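Side-chain contact in CRISPR-associated endonuclease Cas1 (Thermotoga maritima, PDB 4XTK), which probably acts as a metal-dependent double-stranded DNA endonuclease in CRISPR adaptive immunity, working as a homodimer that joins Cas2: residues L199-V204 with L237-V242. Residues are numbered along the deposited sequence; the frame is centred on the assembly and turned at random.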
ATOM      1  N   LEU E 199     -18.348  -1.299  12.953  1.00 42.05           N
ATOM      2  CA  LEU E 199     -18.314  -2.506  12.133  1.00 42.22           C
ATOM      3  C   LEU E 199     -18.460  -2.160  10.655  1.00 46.06           C
ATOM      4  O   LEU E 199     -17.749  -2.702   9.812  1.00 48.02           O
ATOM      5  CB  LEU E 199     -19.414  -3.487  12.546  1.00 39.24           C
ATOM      6  CG  LEU E 199     -19.237  -4.152  13.911  1.00 44.15           C
ATOM      7  CD1 LEU E 199     -20.353  -5.157  14.179  1.00 40.31           C
ATOM      8  CD2 LEU E 199     -17.865  -4.805  14.006  1.00 36.81           C
ATOM      9  N   LEU E 200     -19.382  -1.250  10.350  1.00 44.68           N
ATOM     10  CA  LEU E 200     -19.632  -0.839   8.971  1.00 41.00           C
ATOM     11  C   LEU E 200     -18.390  -0.165   8.382  1.00 35.74           C
ATOM     12  O   LEU E 200     -17.962  -0.503   7.278  1.00 42.71           O
ATOM     13  CB  LEU E 200     -20.855   0.091   8.897  1.00 32.22           C
ATOM     14  CG  LEU E 200     -21.298   0.592   7.519  1.00 27.49           C
ATOM     15  CD1 LEU E 200     -21.366  -0.550   6.522  1.00 36.87           C
ATOM     16  CD2 LEU E 200     -22.657   1.254   7.610  1.00 33.41           C
ATOM     17  N   TYR E 201     -17.812   0.763   9.141  1.00 28.52           N
ATOM     18  CA  TYR E 201     -16.582   1.444   8.755  1.00 33.08           C
ATOM     19  C   TYR E 201     -15.477   0.460   8.380  1.00 37.61           C
ATOM     20  O   TYR E 201     -14.766   0.654   7.396  1.00 41.51           O
ATOM     21  CB  TYR E 201     -16.088   2.348   9.890  1.00 34.63           C
ATOM     22  CG  TYR E 201     -17.031   3.458  10.262  1.00 32.45           C
ATOM     23  CD1 TYR E 201     -17.953   3.957   9.343  1.00 27.11           C
ATOM     24  CD2 TYR E 201     -17.005   4.012  11.538  1.00 34.08           C
ATOM     25  CE1 TYR E 201     -18.831   4.980   9.690  1.00 30.76           C
ATOM     26  CE2 TYR E 201     -17.872   5.042  11.893  1.00 26.13           C
ATOM     27  CZ  TYR E 201     -18.782   5.520  10.967  1.00 33.27           C
ATOM     28  OH  TYR E 201     -19.645   6.533  11.319  1.00 34.41           O
ATOM     29  N   THR E 202     -15.333  -0.593   9.175  1.00 38.10           N
ATOM     30  CA  THR E 202     -14.303  -1.590   8.928  1.00 32.58           C
ATOM     31  C   THR E 202     -14.645  -2.381   7.677  1.00 31.27           C
ATOM     32  O   THR E 202     -13.764  -2.765   6.907  1.00 34.20           O
ATOM     33  CB  THR E 202     -14.137  -2.532  10.141  1.00 34.94           C
ATOM     34  OG1 THR E 202     -13.583  -1.791  11.228  1.00 35.26           O
ATOM     35  CG2 THR E 202     -13.212  -3.703   9.824  1.00 32.85           C
ATOM     36  N   THR E 203     -15.936  -2.608   7.471  1.00 36.15           N
ATOM     37  CA  THR E 203     -16.391  -3.391   6.340  1.00 37.24           C
ATOM     38  C   THR E 203     -16.119  -2.655   5.045  1.00 38.44           C
ATOM     39  O   THR E 203     -15.545  -3.223   4.110  1.00 37.21           O
ATOM     40  CB  THR E 203     -17.882  -3.713   6.439  1.00 38.47           C
ATOM     41  OG1 THR E 203     -18.110  -4.528   7.595  1.00 43.27           O
ATOM     42  CG2 THR E 203     -18.349  -4.451   5.197  1.00 31.45           C
ATOM     43  N   VAL E 204     -16.527  -1.389   4.996  1.00 29.31           N
ATOM     44  CA  VAL E 204     -16.284  -0.566   3.820  1.00 41.03           C
ATOM     45  C   VAL E 204     -14.788  -0.475   3.538  1.00 38.78           C
ATOM     46  O   VAL E 204     -14.359  -0.560   2.382  1.00 33.51           O
ATOM     47  CB  VAL E 204     -16.856   0.848   3.984  1.00 32.97           C
ATOM     48  CG1 VAL E 204     -16.611   1.661   2.717  1.00 35.48           C
ATOM     49  CG2 VAL E 204     -18.342   0.785   4.307  1.00 31.44           C
ATOM     50  N   LEU E 237     -23.995   5.963   3.312  1.00 34.87           N
ATOM     51  CA  LEU E 237     -25.090   5.468   2.493  1.00 36.05           C
ATOM     52  C   LEU E 237     -25.762   4.252   3.113  1.00 39.41           C
ATOM     53  O   LEU E 237     -26.953   4.018   2.914  1.00 40.34           O
ATOM     54  CB  LEU E 237     -24.589   5.104   1.094  1.00 38.97           C
ATOM     55  CG  LEU E 237     -24.451   6.208   0.042  1.00 51.75           C
ATOM     56  CD1 LEU E 237     -23.357   7.200   0.403  1.00 46.24           C
ATOM     57  CD2 LEU E 237     -24.196   5.594  -1.326  1.00 55.39           C
ATOM     58  N   PHE E 238     -24.968   3.438   3.797  1.00 37.18           N
ATOM     59  CA  PHE E 238     -25.441   2.138   4.250  1.00 45.76           C
ATOM     60  C   PHE E 238     -25.805   2.048   5.727  1.00 46.64           C
ATOM     61  O   PHE E 238     -26.197   0.980   6.205  1.00 42.93           O
ATOM     62  CB  PHE E 238     -24.397   1.096   3.875  1.00 41.13           C
ATOM     63  CG  PHE E 238     -24.109   1.069   2.410  1.00 43.56           C
ATOM     64  CD1 PHE E 238     -24.889   0.311   1.559  1.00 48.01           C
ATOM     65  CD2 PHE E 238     -23.096   1.849   1.872  1.00 38.33           C
ATOM     66  CE1 PHE E 238     -24.649   0.303   0.202  1.00 46.43           C
ATOM     67  CE2 PHE E 238     -22.850   1.847   0.523  1.00 31.01           C
ATOM     68  CZ  PHE E 238     -23.628   1.075  -0.317  1.00 40.98           C
ATOM     69  N   LYS E 239     -25.674   3.157   6.445  1.00 44.26           N
ATOM     70  CA  LYS E 239     -25.982   3.182   7.873  1.00 43.34           C
ATOM     71  C   LYS E 239     -27.440   2.780   8.188  1.00 48.99           C
ATOM     72  O   LYS E 239     -27.679   2.016   9.131  1.00 39.01           O
ATOM     73  CB  LYS E 239     -25.663   4.565   8.460  1.00 41.68           C
ATOM     74  CG  LYS E 239     -24.206   4.749   8.864  1.00 35.86           C
ATOM     75  CD  LYS E 239     -23.889   6.187   9.291  1.00 30.13           C
ATOM     76  CE  LYS E 239     -22.481   6.268   9.884  1.00 35.75           C
ATOM     77  NZ  LYS E 239     -22.107   7.638  10.315  1.00 46.55           N
ATOM     78  N   PRO E 240     -28.422   3.296   7.421  1.00 45.81           N
ATOM     79  CA  PRO E 240     -29.785   2.820   7.689  1.00 48.60           C
ATOM     80  C   PRO E 240     -30.031   1.325   7.438  1.00 51.04           C
ATOM     81  O   PRO E 240     -30.566   0.652   8.320  1.00 67.05           O
ATOM     82  CB  PRO E 240     -30.638   3.657   6.729  1.00 46.43           C
ATOM     83  CG  PRO E 240     -29.842   4.878   6.489  1.00 39.38           C
ATOM     84  CD  PRO E 240     -28.419   4.434   6.484  1.00 35.18           C
ATOM     85  N   ALA E 241     -29.623   0.812   6.280  1.00 49.24           N
ATOM     86  CA  ALA E 241     -29.994  -0.549   5.878  1.00 44.94           C
ATOM     87  C   ALA E 241     -29.246  -1.613   6.669  1.00 44.07           C
ATOM     88  O   ALA E 241     -29.761  -2.710   6.884  1.00 61.33           O
ATOM     89  CB  ALA E 241     -29.757  -0.746   4.389  1.00 44.64           C
ATOM     90  N   VAL E 242     -28.032  -1.294   7.104  1.00 41.16           N
ATOM     91  CA  VAL E 242     -27.251  -2.243   7.885  1.00 50.63           C
ATOM     92  C   VAL E 242     -27.379  -1.980   9.380  1.00 56.05           C
ATOM     93  O   VAL E 242     -27.989  -2.764  10.102  1.00 66.46           O
ATOM     94  CB  VAL E 242     -25.764  -2.207   7.501  1.00 47.89           C
ATOM     95  CG1 VAL E 242     -24.995  -3.202   8.332  1.00 38.43           C
ATOM     96  CG2 VAL E 242     -25.593  -2.508   6.024  1.00 47.16           C
TER
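Leu-200 and Tyr-201, neighbours on helix 188-208, meet Phe-238 and Lys-239 of helix 230-252 in the helical lobe of Cas1, and the pair illustrates how one helix-helix crossing can divide into an apolar part and a polar one, with the lysine chain belonging to both. The axes of the two segments come within 10.7 Å at an angle of 123°.

The packed part belongs to Leu-200. With CG anti to the backbone N (chi1 -178°), its CD2 methyl is carried onto the other helix where Phe-238 joins Lys-239, lying 3.8 Å from Phe-238 C and 4.1 Å from Phe-238 CB. Lys-239 CG flanks the same methyl. The Phe-238 ring itself turns off toward Leu-304 and Ile-305 of helix 301-316, leaving its CB for Leu-200, while Val-243 lies against Leu-200 one turn further along. The backbone here is irregular: kinked, with the N atoms of Leu-237, Pro-240 and Ala-241 lacking a bond to the preceding turn, and widened into a pi-type turn over 239-242.

Toward the partly exposed Tyr-201 the contact thins to a single bridge. Lys-239, extended beyond CG, reaches back across the gap to the phenol, its CE 3.9 Å from Tyr-201 CE1. The ammonium also forms a weak, long ion pair with Glu-236, probably a manganese ligand, so this bridge borders the presumed metal site. At its end, Lys-239 NZ lies in the plane of the phenol ring, at its edge, and donates a 2.9 Å hydrogen bond to Tyr-201 OH.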